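Local atomic coordinates of succinylglutamate desuccinylase/aspartoacylase (PDB entry 3NA6), a protein that probably hydrolyses the amide bond of N-acylated amino acids such as succinylglutamate, in the manner of zinc-dependent desuccinylases and aspartoacylases. Residues N5-T10 with L23-S28; G56-D61 with D143-G148; P9-D14 with I39-I44. All blocks are in the same frame, centred on the assembly; numbering follows the deposited sequence.

Contact 1: N5-T10 with L23-S28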
ATOM      1  N   ASN A   5      -9.224 -29.981  13.812  1.00 30.94           N
ATOM      2  CA  ASN A   5      -9.284 -28.808  12.945  1.00 27.69           C
ATOM      3  C   ASN A   5     -10.485 -27.931  13.376  1.00 27.09           C
ATOM      4  O   ASN A   5     -11.526 -28.470  13.725  1.00 25.21           O
ATOM      5  CB  ASN A   5      -9.464 -29.282  11.516  1.00 28.57           C
ATOM      6  CG  ASN A   5      -9.235 -28.183  10.528  1.00 24.84           C
ATOM      7  OD1 ASN A   5     -10.119 -27.359  10.282  1.00 24.99           O
ATOM      8  ND2 ASN A   5      -8.031 -28.121   9.997  1.00 23.14           N
ATOM      9  N   PRO A   6     -10.339 -26.593  13.385  1.00 27.32           N
ATOM     10  CA  PRO A   6     -11.481 -25.742  13.778  1.00 26.91           C
ATOM     11  C   PRO A   6     -12.589 -25.537  12.726  1.00 25.32           C
ATOM     12  O   PRO A   6     -13.577 -24.866  13.014  1.00 24.56           O
ATOM     13  CB  PRO A   6     -10.830 -24.401  14.084  1.00 28.19           C
ATOM     14  CG  PRO A   6      -9.612 -24.371  13.174  1.00 30.47           C
ATOM     15  CD  PRO A   6      -9.122 -25.806  13.131  1.00 28.01           C
ATOM     16  N   ILE A   7     -12.454 -26.112  11.535  1.00 25.88           N
ATOM     17  CA  ILE A   7     -13.502 -25.945  10.521  1.00 28.39           C
ATOM     18  C   ILE A   7     -14.764 -26.720  10.890  1.00 27.88           C
ATOM     19  O   ILE A   7     -14.669 -27.860  11.313  1.00 31.63           O
ATOM     20  CB  ILE A   7     -13.008 -26.324   9.103  1.00 28.54           C
ATOM     21  CG1 ILE A   7     -12.114 -25.201   8.567  1.00 30.19           C
ATOM     22  CG2 ILE A   7     -14.192 -26.690   8.164  1.00 26.59           C
ATOM     23  CD1 ILE A   7     -11.285 -25.575   7.359  1.00 29.71           C
ATOM     24  N   SER A   8     -15.932 -26.094  10.758  1.00 26.13           N
ATOM     25  CA  SER A   8     -17.199 -26.809  10.856  1.00 31.68           C
ATOM     26  C   SER A   8     -18.110 -26.474   9.688  1.00 29.96           C
ATOM     27  O   SER A   8     -18.364 -25.308   9.411  1.00 29.20           O
ATOM     28  CB  SER A   8     -17.941 -26.575  12.182  1.00 33.26           C
ATOM     29  OG  SER A   8     -17.744 -25.273  12.643  1.00 43.01           O
ATOM     30  N   PRO A   9     -18.585 -27.510   8.990  1.00 27.59           N
ATOM     31  CA  PRO A   9     -19.508 -27.296   7.898  1.00 26.44           C
ATOM     32  C   PRO A   9     -20.828 -26.789   8.390  1.00 24.98           C
ATOM     33  O   PRO A   9     -21.227 -27.081   9.521  1.00 24.65           O
ATOM     34  CB  PRO A   9     -19.673 -28.685   7.271  1.00 29.26           C
ATOM     35  CG  PRO A   9     -18.641 -29.543   7.856  1.00 33.91           C
ATOM     36  CD  PRO A   9     -18.217 -28.928   9.142  1.00 32.76           C
ATOM     37  N   THR A  10     -21.474 -25.975   7.573  1.00 25.38           N
ATOM     38  CA  THR A  10     -22.821 -25.506   7.843  1.00 24.22           C
ATOM     39  C   THR A  10     -23.871 -26.497   7.313  1.00 26.06           C
ATOM     40  O   THR A  10     -25.059 -26.273   7.452  1.00 29.30           O
ATOM     41  CB  THR A  10     -23.086 -24.121   7.204  1.00 23.39           C
ATOM     42  OG1 THR A  10     -23.068 -24.208   5.766  1.00 23.02           O
ATOM     43  CG2 THR A  10     -22.064 -23.121   7.674  1.00 26.77           C
ATOM     44  N   LEU A  23     -17.842 -24.374   4.484  1.00 22.05           N
ATOM     45  CA  LEU A  23     -16.904 -24.738   5.516  1.00 20.90           C
ATOM     46  C   LEU A  23     -16.533 -23.445   6.264  1.00 22.55           C
ATOM     47  O   LEU A  23     -15.889 -22.540   5.711  1.00 21.65           O
ATOM     48  CB  LEU A  23     -15.656 -25.362   4.878  1.00 22.50           C
ATOM     49  CG  LEU A  23     -15.925 -26.593   3.995  1.00 21.85           C
ATOM     50  CD1 LEU A  23     -14.629 -27.156   3.459  1.00 18.79           C
ATOM     51  CD2 LEU A  23     -16.690 -27.656   4.741  1.00 20.55           C
ATOM     52  N   LYS A  24     -16.985 -23.333   7.493  1.00 19.59           N
ATOM     53  CA  LYS A  24     -16.675 -22.180   8.321  1.00 22.01           C
ATOM     54  C   LYS A  24     -15.336 -22.337   9.021  1.00 22.75           C
ATOM     55  O   LYS A  24     -15.155 -23.186   9.906  1.00 24.56           O
ATOM     56  CB  LYS A  24     -17.786 -21.974   9.341  1.00 24.48           C
ATOM     57  CG  LYS A  24     -17.736 -20.667  10.139  1.00 27.56           C
ATOM     58  CD  LYS A  24     -19.103 -20.472  10.893  1.00 31.74           C
ATOM     59  CE  LYS A  24     -18.941 -20.256  12.390  1.00 40.29           C
ATOM     60  NZ  LYS A  24     -17.995 -21.131  13.170  1.00 36.62           N
ATOM     61  N   LEU A  25     -14.386 -21.524   8.597  1.00 21.00           N
ATOM     62  CA  LEU A  25     -13.052 -21.526   9.190  1.00 22.80           C
ATOM     63  C   LEU A  25     -12.945 -20.257  10.001  1.00 24.02           C
ATOM     64  O   LEU A  25     -12.910 -19.171   9.427  1.00 22.43           O
ATOM     65  CB  LEU A  25     -12.025 -21.558   8.059  1.00 23.72           C
ATOM     66  CG  LEU A  25     -10.548 -21.318   8.307  1.00 22.93           C
ATOM     67  CD1 LEU A  25     -10.100 -22.186   9.437  1.00 35.51           C
ATOM     68  CD2 LEU A  25      -9.838 -21.624   6.980  1.00 22.08           C
ATOM     69  N   PRO A  26     -12.914 -20.370  11.328  1.00 24.72           N
ATOM     70  CA  PRO A  26     -12.731 -19.169  12.120  1.00 26.33           C
ATOM     71  C   PRO A  26     -11.484 -18.393  11.742  1.00 26.86           C
ATOM     72  O   PRO A  26     -10.439 -18.964  11.560  1.00 27.38           O
ATOM     73  CB  PRO A  26     -12.632 -19.696  13.551  1.00 30.52           C
ATOM     74  CG  PRO A  26     -13.314 -21.030  13.524  1.00 28.27           C
ATOM     75  CD  PRO A  26     -12.968 -21.578  12.167  1.00 26.81           C
ATOM     76  N   TYR A  27     -11.608 -17.079  11.638  1.00 28.84           N
ATOM     77  CA  TYR A  27     -10.493 -16.208  11.215  1.00 28.22           C
ATOM     78  C   TYR A  27     -10.666 -14.845  11.889  1.00 28.56           C
ATOM     79  O   TYR A  27     -11.437 -13.995  11.427  1.00 25.58           O
ATOM     80  CB  TYR A  27     -10.441 -16.116   9.677  1.00 27.21           C
ATOM     81  CG  TYR A  27      -9.480 -15.096   9.110  1.00 29.28           C
ATOM     82  CD1 TYR A  27      -8.220 -14.914   9.663  1.00 27.55           C
ATOM     83  CD2 TYR A  27      -9.830 -14.337   7.990  1.00 30.12           C
ATOM     84  CE1 TYR A  27      -7.353 -13.965   9.162  1.00 32.13           C
ATOM     85  CE2 TYR A  27      -8.965 -13.383   7.471  1.00 30.58           C
ATOM     86  CZ  TYR A  27      -7.728 -13.197   8.072  1.00 25.55           C
ATOM     87  OH  TYR A  27      -6.858 -12.252   7.578  1.00 30.50           O
ATOM     88  N   SER A  28      -9.997 -14.690  13.032  1.00 25.93           N
ATOM     89  CA  SER A  28     -10.027 -13.458  13.782  1.00 25.96           C
ATOM     90  C   SER A  28      -8.951 -12.499  13.256  1.00 25.68           C
ATOM     91  O   SER A  28      -7.808 -12.880  13.144  1.00 25.71           O
ATOM     92  CB  SER A  28      -9.779 -13.773  15.242  1.00 26.14           C
ATOM     93  OG  SER A  28      -9.730 -12.578  15.975  1.00 25.23           O
TER
HETATM   94  O   HOH W   1     -16.105 -23.081  12.710  1.00 35.12           O
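Ile7 divides its two branches between Leu25 and Leu23. With CG1 anti to the carbonyl carbon (chi1 -76°), that branch lies against Leu25, Ile7 CG1 to Leu25 CB 3.7 Å, and Leu25 CD1 comes up to the same carbon. The other branch puts Ile7 CG2 3.8 Å from Leu23 CB. Farther along, Leu23 CD2 reaches the ring of Pro9, 4.0 Å from its CB. Helix 122-134 closes over this apolar group, Tyr129 touching Ile7 and Pro9 while Val122 and Ile126 touch Leu25.

Lys24 and Ser8 form the polar side. The lysine leaves with CG anti to its backbone N, then bends at chi3 (126°, far from staggered) and again at chi4, which folds the ammonium back over the strand pair. Lys24 NZ gives a bond to a water at 2.8 Å; the same water donates to the backbone O of Pro6 and of Lys24 and bonds Ser8 OG, tying lysine and serine together. Phe261 of a second subunit makes a cation-pi contact with Lys24.

Between the two sides, Ser8 N bonds Lys24 O at 3.1 Å, and Lys24 N bonds Ser8 O at the same length. Before the strand, Asn5 OD1 accepts from Ile7 N in an Asx turn. Paired this way, strands 8-9 and 17-26 make an antiparallel beta hairpin whose short first strand forms one edge of the sheet within this chain.

Contact 2: G56-D61 with D143-G148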
ATOM      1  N   GLY A  56     -11.712 -26.910  -7.403  1.00 20.36           N
ATOM      2  CA  GLY A  56     -11.212 -25.912  -8.320  1.00 20.69           C
ATOM      3  C   GLY A  56     -10.561 -24.786  -7.528  1.00 20.62           C
ATOM      4  O   GLY A  56     -10.756 -24.665  -6.354  1.00 19.99           O
ATOM      5  N   ALA A  57      -9.776 -23.968  -8.204  1.00 22.66           N
ATOM      6  CA  ALA A  57      -9.133 -22.816  -7.610  1.00 20.27           C
ATOM      7  C   ALA A  57      -8.276 -23.165  -6.392  1.00 19.70           C
ATOM      8  O   ALA A  57      -8.181 -22.422  -5.431  1.00 19.02           O
ATOM      9  CB  ALA A  57     -10.161 -21.717  -7.306  1.00 21.62           C
ATOM     10  N   ASN A  58      -7.598 -24.296  -6.485  1.00 20.17           N
ATOM     11  CA  ASN A  58      -6.454 -24.590  -5.651  1.00 22.05           C
ATOM     12  C   ASN A  58      -5.552 -23.348  -5.674  1.00 21.26           C
ATOM     13  O   ASN A  58      -5.049 -22.903  -4.632  1.00 20.56           O
ATOM     14  CB  ASN A  58      -5.749 -25.841  -6.228  1.00 21.30           C
ATOM     15  CG  ASN A  58      -4.561 -26.294  -5.412  1.00 28.62           C
ATOM     16  OD1 ASN A  58      -3.768 -25.472  -4.945  1.00 36.88           O
ATOM     17  ND2 ASN A  58      -4.392 -27.645  -5.273  1.00 24.85           N
ATOM     18  N   HIS A  59      -5.337 -22.828  -6.883  1.00 20.59           N
ATOM     19  CA  HIS A  59      -4.799 -21.476  -7.110  1.00 22.21           C
ATOM     20  C   HIS A  59      -5.941 -20.576  -7.542  1.00 21.88           C
ATOM     21  O   HIS A  59      -6.731 -20.949  -8.406  1.00 22.20           O
ATOM     22  CB  HIS A  59      -3.743 -21.513  -8.218  1.00 20.40           C
ATOM     23  CG  HIS A  59      -2.548 -22.336  -7.862  1.00 25.91           C
ATOM     24  ND1 HIS A  59      -1.928 -23.187  -8.755  1.00 25.52           N
ATOM     25  CD2 HIS A  59      -1.882 -22.461  -6.688  1.00 24.27           C
ATOM     26  CE1 HIS A  59      -0.919 -23.793  -8.141  1.00 24.44           C
ATOM     27  NE2 HIS A  59      -0.856 -23.351  -6.893  1.00 24.67           N
ATOM     28  N   GLY A  60      -5.998 -19.374  -6.988  1.00 24.13           N
ATOM     29  CA  GLY A  60      -7.176 -18.512  -7.110  1.00 23.52           C
ATOM     30  C   GLY A  60      -7.386 -17.841  -8.459  1.00 23.65           C
ATOM     31  O   GLY A  60      -8.463 -17.330  -8.701  1.00 25.58           O
ATOM     32  N   ASP A  61      -6.359 -17.843  -9.321  1.00 22.55           N
ATOM     33  CA  ASP A  61      -6.416 -17.211 -10.659  1.00 19.71           C
ATOM     34  C   ASP A  61      -6.519 -18.229 -11.813  1.00 21.55           C
ATOM     35  O   ASP A  61      -6.066 -17.978 -12.954  1.00 18.85           O
ATOM     36  CB  ASP A  61      -5.240 -16.224 -10.836  1.00 21.53           C
ATOM     37  CG  ASP A  61      -3.842 -16.889 -10.747  1.00 19.94           C
ATOM     38  OD1 ASP A  61      -3.720 -18.048 -10.293  1.00 23.36           O
ATOM     39  OD2 ASP A  61      -2.845 -16.242 -11.168  1.00 19.66           O
ATOM     40  N   ASP A 143      -8.716 -32.532  -9.110  1.00 21.82           N
ATOM     41  CA  ASP A 143      -8.175 -31.223  -8.773  1.00 21.05           C
ATOM     42  C   ASP A 143      -7.742 -30.468 -10.039  1.00 22.07           C
ATOM     43  O   ASP A 143      -6.742 -30.813 -10.663  1.00 23.29           O
ATOM     44  CB  ASP A 143      -6.979 -31.355  -7.803  1.00 19.77           C
ATOM     45  CG  ASP A 143      -6.511 -30.005  -7.232  1.00 23.43           C
ATOM     46  OD1 ASP A 143      -7.327 -29.169  -6.770  1.00 20.95           O
ATOM     47  OD2 ASP A 143      -5.293 -29.775  -7.250  1.00 27.19           O
ATOM     48  N   PHE A 144      -8.491 -29.423 -10.380  1.00 21.96           N
ATOM     49  CA  PHE A 144      -8.315 -28.669 -11.619  1.00 21.56           C
ATOM     50  C   PHE A 144      -7.248 -27.616 -11.441  1.00 21.11           C
ATOM     51  O   PHE A 144      -7.245 -26.897 -10.436  1.00 22.56           O
ATOM     52  CB  PHE A 144      -9.614 -27.930 -12.004  1.00 22.81           C
ATOM     53  CG  PHE A 144     -10.687 -28.813 -12.555  1.00 20.43           C
ATOM     54  CD1 PHE A 144     -10.763 -29.067 -13.898  1.00 24.20           C
ATOM     55  CD2 PHE A 144     -11.644 -29.387 -11.720  1.00 25.77           C
ATOM     56  CE1 PHE A 144     -11.777 -29.844 -14.421  1.00 23.79           C
ATOM     57  CE2 PHE A 144     -12.637 -30.179 -12.227  1.00 25.61           C
ATOM     58  CZ  PHE A 144     -12.713 -30.407 -13.589  1.00 21.72           C
ATOM     59  N   HIS A 145      -6.346 -27.542 -12.407  1.00 21.36           N
ATOM     60  CA  HIS A 145      -5.430 -26.431 -12.542  1.00 20.07           C
ATOM     61  C   HIS A 145      -5.425 -25.864 -13.949  1.00 22.04           C
ATOM     62  O   HIS A 145      -5.828 -26.517 -14.903  1.00 23.74           O
ATOM     63  CB  HIS A 145      -4.002 -26.827 -12.193  1.00 20.45           C
ATOM     64  CG  HIS A 145      -3.794 -27.109 -10.742  1.00 26.12           C
ATOM     65  ND1 HIS A 145      -3.143 -26.238  -9.899  1.00 28.28           N
ATOM     66  CD2 HIS A 145      -4.158 -28.170  -9.982  1.00 34.49           C
ATOM     67  CE1 HIS A 145      -3.122 -26.743  -8.679  1.00 32.04           C
ATOM     68  NE2 HIS A 145      -3.732 -27.914  -8.703  1.00 28.15           N
ATOM     69  N   SER A 146      -4.962 -24.623 -14.026  1.00 21.24           N
ATOM     70  CA  SER A 146      -4.662 -23.909 -15.272  1.00 23.52           C
ATOM     71  C   SER A 146      -3.397 -23.075 -14.996  1.00 24.04           C
ATOM     72  O   SER A 146      -2.880 -23.091 -13.873  1.00 21.97           O
ATOM     73  CB  SER A 146      -5.856 -23.046 -15.683  1.00 23.08           C
ATOM     74  OG  SER A 146      -6.989 -23.911 -15.779  1.00 28.77           O
ATOM     75  N   GLY A 147      -2.865 -22.403 -16.011  1.00 22.06           N
ATOM     76  CA  GLY A 147      -1.615 -21.685 -15.851  1.00 21.92           C
ATOM     77  C   GLY A 147      -1.604 -20.547 -14.851  1.00 21.38           C
ATOM     78  O   GLY A 147      -0.582 -20.275 -14.233  1.00 21.23           O
ATOM     79  N   GLY A 148      -2.737 -19.887 -14.681  1.00 19.36           N
ATOM     80  CA  GLY A 148      -2.800 -18.685 -13.870  1.00 21.71           C
ATOM     81  C   GLY A 148      -2.436 -17.469 -14.712  1.00 19.83           C
ATOM     82  O   GLY A 148      -2.190 -17.595 -15.912  1.00 19.08           O
TER
HETATM   83  O   HOH W   2      -8.695 -24.025 -10.867  1.00 20.95           O
HETATM   84  O   HOH W   3      -8.176 -26.788  -7.916  1.00 28.10           O
HETATM   85  O   HOH W   4      -6.278 -24.361  -9.540  1.00 21.29           O
HETATM   86  O   HOH W   5      -5.513 -19.050 -15.404  1.00 21.88           O
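His59 and His145 meet where the loops after strands 51-55 and 140-143 come together, beyond the ends of two neighbouring parallel strands. With Glu62 they turn donor atoms toward one another, an arrangement consistent with the zinc site of the desuccinylase/aspartoacylase family, although no metal is modelled there.

The rings form an offset edge-to-face pair, the edge of His145 toward the face of His59, with planes 75° apart and centroids separated by 5.0 Å. His59 ND1 lies 3.5 Å from His145 ND1. His59 is held from outside the pair: its ND1 bonds Glu62 and its NE2 bonds Asn109.

Asp143, its CG anti to the backbone N (chi1 -171°), brings OD2 to two donors. Asn58 ND2 meets Asp143 OD2 on the syn side at 3.0 Å, while His145 NE2, at 2.8 Å from the same oxygen, comes from above the carboxylate plane. Thr55 bonds the other oxygen, OD1. Asn58 also comes up to the edge of the His145 ring, its CG 3.6 Å from His145 CE1, with the amide and ring planes 49° apart, and its ND2 has a further partner in Asn111.

At the far end Gly148 CA makes a nearly straight CH...O contact with Asp61 O, 3.5 Å, while Asp61 OD2 bonds Lys149 N.

An alanine in place of Asp143 would probably leave His145 NE2 without its carboxylate partner and the imidazole freer to turn. By engaging NE2, the aspartate probably limits the rotation of the ring, keeping ND1 beside His59, as suits a second-shell residue orienting a probable metal ligand.

Contact 3: P9-D14 with I39-I44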
ATOM      1  N   PRO A   9     -18.585 -27.510   8.990  1.00 27.59           N
ATOM      2  CA  PRO A   9     -19.508 -27.296   7.898  1.00 26.44           C
ATOM      3  C   PRO A   9     -20.828 -26.789   8.390  1.00 24.98           C
ATOM      4  O   PRO A   9     -21.227 -27.081   9.521  1.00 24.65           O
ATOM      5  CB  PRO A   9     -19.673 -28.685   7.271  1.00 29.26           C
ATOM      6  CG  PRO A   9     -18.641 -29.543   7.856  1.00 33.91           C
ATOM      7  CD  PRO A   9     -18.217 -28.928   9.142  1.00 32.76           C
ATOM      8  N   THR A  10     -21.474 -25.975   7.573  1.00 25.38           N
ATOM      9  CA  THR A  10     -22.821 -25.506   7.843  1.00 24.22           C
ATOM     10  C   THR A  10     -23.871 -26.497   7.313  1.00 26.06           C
ATOM     11  O   THR A  10     -25.059 -26.273   7.452  1.00 29.30           O
ATOM     12  CB  THR A  10     -23.086 -24.121   7.204  1.00 23.39           C
ATOM     13  OG1 THR A  10     -23.068 -24.208   5.766  1.00 23.02           O
ATOM     14  CG2 THR A  10     -22.064 -23.121   7.674  1.00 26.77           C
ATOM     15  N   ILE A  11     -23.438 -27.567   6.670  1.00 25.20           N
ATOM     16  CA  ILE A  11     -24.337 -28.590   6.161  1.00 24.28           C
ATOM     17  C   ILE A  11     -23.784 -29.941   6.552  1.00 26.04           C
ATOM     18  O   ILE A  11     -22.582 -30.062   6.849  1.00 26.25           O
ATOM     19  CB  ILE A  11     -24.445 -28.581   4.637  1.00 25.48           C
ATOM     20  CG1 ILE A  11     -23.061 -28.577   4.004  1.00 22.85           C
ATOM     21  CG2 ILE A  11     -25.294 -27.429   4.159  1.00 23.04           C
ATOM     22  CD1 ILE A  11     -23.049 -29.015   2.516  1.00 23.43           C
ATOM     23  N   PRO A  12     -24.646 -30.955   6.579  1.00 27.20           N
ATOM     24  CA  PRO A  12     -24.094 -32.301   6.768  1.00 29.45           C
ATOM     25  C   PRO A  12     -23.351 -32.703   5.499  1.00 28.94           C
ATOM     26  O   PRO A  12     -23.706 -32.213   4.396  1.00 26.75           O
ATOM     27  CB  PRO A  12     -25.338 -33.162   6.935  1.00 27.87           C
ATOM     28  CG  PRO A  12     -26.420 -32.409   6.126  1.00 33.62           C
ATOM     29  CD  PRO A  12     -26.119 -30.959   6.423  1.00 26.96           C
ATOM     30  N   LEU A  13     -22.358 -33.582   5.643  1.00 26.15           N
ATOM     31  CA  LEU A  13     -21.521 -34.006   4.504  1.00 25.45           C
ATOM     32  C   LEU A  13     -21.836 -35.425   4.056  1.00 26.04           C
ATOM     33  O   LEU A  13     -21.309 -35.876   3.040  1.00 27.61           O
ATOM     34  CB  LEU A  13     -20.032 -33.921   4.862  1.00 22.74           C
ATOM     35  CG  LEU A  13     -19.543 -32.552   5.334  1.00 27.87           C
ATOM     36  CD1 LEU A  13     -18.069 -32.575   5.654  1.00 26.42           C
ATOM     37  CD2 LEU A  13     -19.869 -31.471   4.331  1.00 22.53           C
ATOM     38  N   ASP A  14     -22.657 -36.138   4.823  1.00 25.09           N
ATOM     39  CA  ASP A  14     -22.941 -37.555   4.571  1.00 27.83           C
ATOM     40  C   ASP A  14     -24.431 -37.930   4.497  1.00 28.48           C
ATOM     41  O   ASP A  14     -24.772 -39.082   4.680  1.00 30.65           O
ATOM     42  CB  ASP A  14     -22.282 -38.386   5.670  1.00 29.57           C
ATOM     43  CG  ASP A  14     -22.823 -38.043   7.063  1.00 31.95           C
ATOM     44  OD1 ASP A  14     -23.666 -37.109   7.200  1.00 28.68           O
ATOM     45  OD2 ASP A  14     -22.389 -38.694   8.011  1.00 33.86           O
ATOM     46  N   ILE A  39     -16.038 -21.041   3.217  1.00 19.64           N
ATOM     47  CA  ILE A  39     -15.656 -21.691   1.950  1.00 21.99           C
ATOM     48  C   ILE A  39     -16.874 -22.405   1.318  1.00 19.63           C
ATOM     49  O   ILE A  39     -17.401 -23.310   1.923  1.00 22.61           O
ATOM     50  CB  ILE A  39     -14.548 -22.728   2.179  1.00 21.02           C
ATOM     51  CG1 ILE A  39     -13.355 -22.080   2.860  1.00 26.22           C
ATOM     52  CG2 ILE A  39     -14.116 -23.367   0.845  1.00 13.07           C
ATOM     53  CD1 ILE A  39     -12.209 -23.051   3.108  1.00 24.37           C
ATOM     54  N   PRO A  40     -17.300 -22.034   0.089  1.00 20.87           N
ATOM     55  CA  PRO A  40     -18.507 -22.684  -0.439  1.00 19.44           C
ATOM     56  C   PRO A  40     -18.291 -24.155  -0.674  1.00 20.51           C
ATOM     57  O   PRO A  40     -17.210 -24.565  -1.084  1.00 19.33           O
ATOM     58  CB  PRO A  40     -18.746 -21.960  -1.759  1.00 20.13           C
ATOM     59  CG  PRO A  40     -18.205 -20.590  -1.477  1.00 19.52           C
ATOM     60  CD  PRO A  40     -16.906 -20.921  -0.781  1.00 20.45           C
ATOM     61  N   ILE A  41     -19.328 -24.937  -0.396  1.00 21.43           N
ATOM     62  CA  ILE A  41     -19.280 -26.368  -0.592  1.00 22.22           C
ATOM     63  C   ILE A  41     -20.677 -26.871  -0.932  1.00 23.47           C
ATOM     64  O   ILE A  41     -21.665 -26.367  -0.411  1.00 22.42           O
ATOM     65  CB  ILE A  41     -18.695 -27.093   0.658  1.00 22.46           C
ATOM     66  CG1 ILE A  41     -18.529 -28.612   0.402  1.00 25.21           C
ATOM     67  CG2 ILE A  41     -19.524 -26.802   1.918  1.00 21.61           C
ATOM     68  CD1 ILE A  41     -17.619 -29.274   1.438  1.00 19.14           C
ATOM     69  N   THR A  42     -20.746 -27.837  -1.844  1.00 24.64           N
ATOM     70  CA  THR A  42     -21.980 -28.545  -2.137  1.00 24.01           C
ATOM     71  C   THR A  42     -21.712 -30.038  -1.980  1.00 23.78           C
ATOM     72  O   THR A  42     -20.673 -30.548  -2.432  1.00 26.00           O
ATOM     73  CB  THR A  42     -22.483 -28.254  -3.566  1.00 23.77           C
ATOM     74  OG1 THR A  42     -23.029 -26.936  -3.634  1.00 18.96           O
ATOM     75  CG2 THR A  42     -23.567 -29.242  -3.952  1.00 24.45           C
ATOM     76  N   VAL A  43     -22.620 -30.735  -1.316  1.00 22.65           N
ATOM     77  CA  VAL A  43     -22.573 -32.207  -1.248  1.00 21.51           C
ATOM     78  C   VAL A  43     -23.819 -32.727  -1.902  1.00 23.32           C
ATOM     79  O   VAL A  43     -24.938 -32.249  -1.601  1.00 22.37           O
ATOM     80  CB  VAL A  43     -22.483 -32.743   0.178  1.00 24.08           C
ATOM     81  CG1 VAL A  43     -22.485 -34.295   0.167  1.00 22.48           C
ATOM     82  CG2 VAL A  43     -21.240 -32.167   0.863  1.00 19.66           C
ATOM     83  N   ILE A  44     -23.624 -33.663  -2.837  1.00 23.42           N
ATOM     84  CA  ILE A  44     -24.723 -34.415  -3.457  1.00 24.61           C
ATOM     85  C   ILE A  44     -24.470 -35.921  -3.265  1.00 23.39           C
ATOM     86  O   ILE A  44     -23.447 -36.441  -3.718  1.00 26.05           O
ATOM     87  CB  ILE A  44     -24.875 -34.104  -4.976  1.00 23.72           C
ATOM     88  CG1 ILE A  44     -24.960 -32.589  -5.210  1.00 27.36           C
ATOM     89  CG2 ILE A  44     -26.107 -34.847  -5.554  1.00 21.71           C
ATOM     90  CD1 ILE A  44     -24.915 -32.161  -6.697  1.00 24.60           C
TER
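Leu13 and Ile11 both pack on Val43, and the contacts are closest there. Leu13 crosses it at about a right angle, CD2 lying 3.8 Å from Val43 CG2. The other methyl, Val43 CG1, stands anti to the backbone N (chi1 178°) and rests against the backbone of the loop, 3.5 Å from Leu13 O. That carbonyl also accepts a bond from Arg84, which pins the loop where it passes over the valine.

Ile11 comes in from two residues earlier. Its CG1 sits between the backbone N and the carbonyl carbon (chi1 50°), the crowded position, and from there the chain runs on extended and sends CD1 down to the strand. Ile11 CD1 lies 4.0 Å from Val43 CG2 and 4.2 Å from Ile41 CG2. Contacts slacken toward Ile41, where Leu13 CD2 is 4.3 Å from Ile41 CD1, and the two segments meet by van der Waals contact, without a direct hydrogen bond between them.

The outer side is looser. Pro12 turns its ring away from the strand and approaches Val43 through its backbone O alone, at 4.3 Å from CG2. Asp14 and Thr10, beside this apolar patch, are exposed, and Thr10 packs on Glu263 of a second subunit.

On the strand, Thr42 points away from the loop and bonds His20 of its own chain and Thr293 of a third subunit. The loop 9-14 thus lies across one face of the sheet, over strand 36-46, which is flanked by strands 17-26 and 83-88. Ile41 packs on Leu23 of the first and on Ile86 and Val88 of the second, while Leu13 leans against Tyr129 and Leu134 of helix 122-134.

In the fold
Contacts 1 and 3 adjoin at the edge of one sheet, contact 3 adding a loop laid over it, and their centres are 12 Å apart. They share Pro9 and Thr10, where the short strand 8-9 gives way to the loop of contact 3, and their other segments pair directly: Leu23 N lies 2.8 Å from Ile39 O, a probable hydrogen bond, with Leu23 CD2 packed 3.8 Å from Ile41 CD1. Contact 2 stands apart near the middle of the chain and holds part of the probable metal site. Its centre is about 22 Å from that of contact 1 and 21 Å from that of contact 3, with nearest atoms about 11 and 8 Å away. The calcium ion, bound at Thr82 and Gly237, belongs to none of the three.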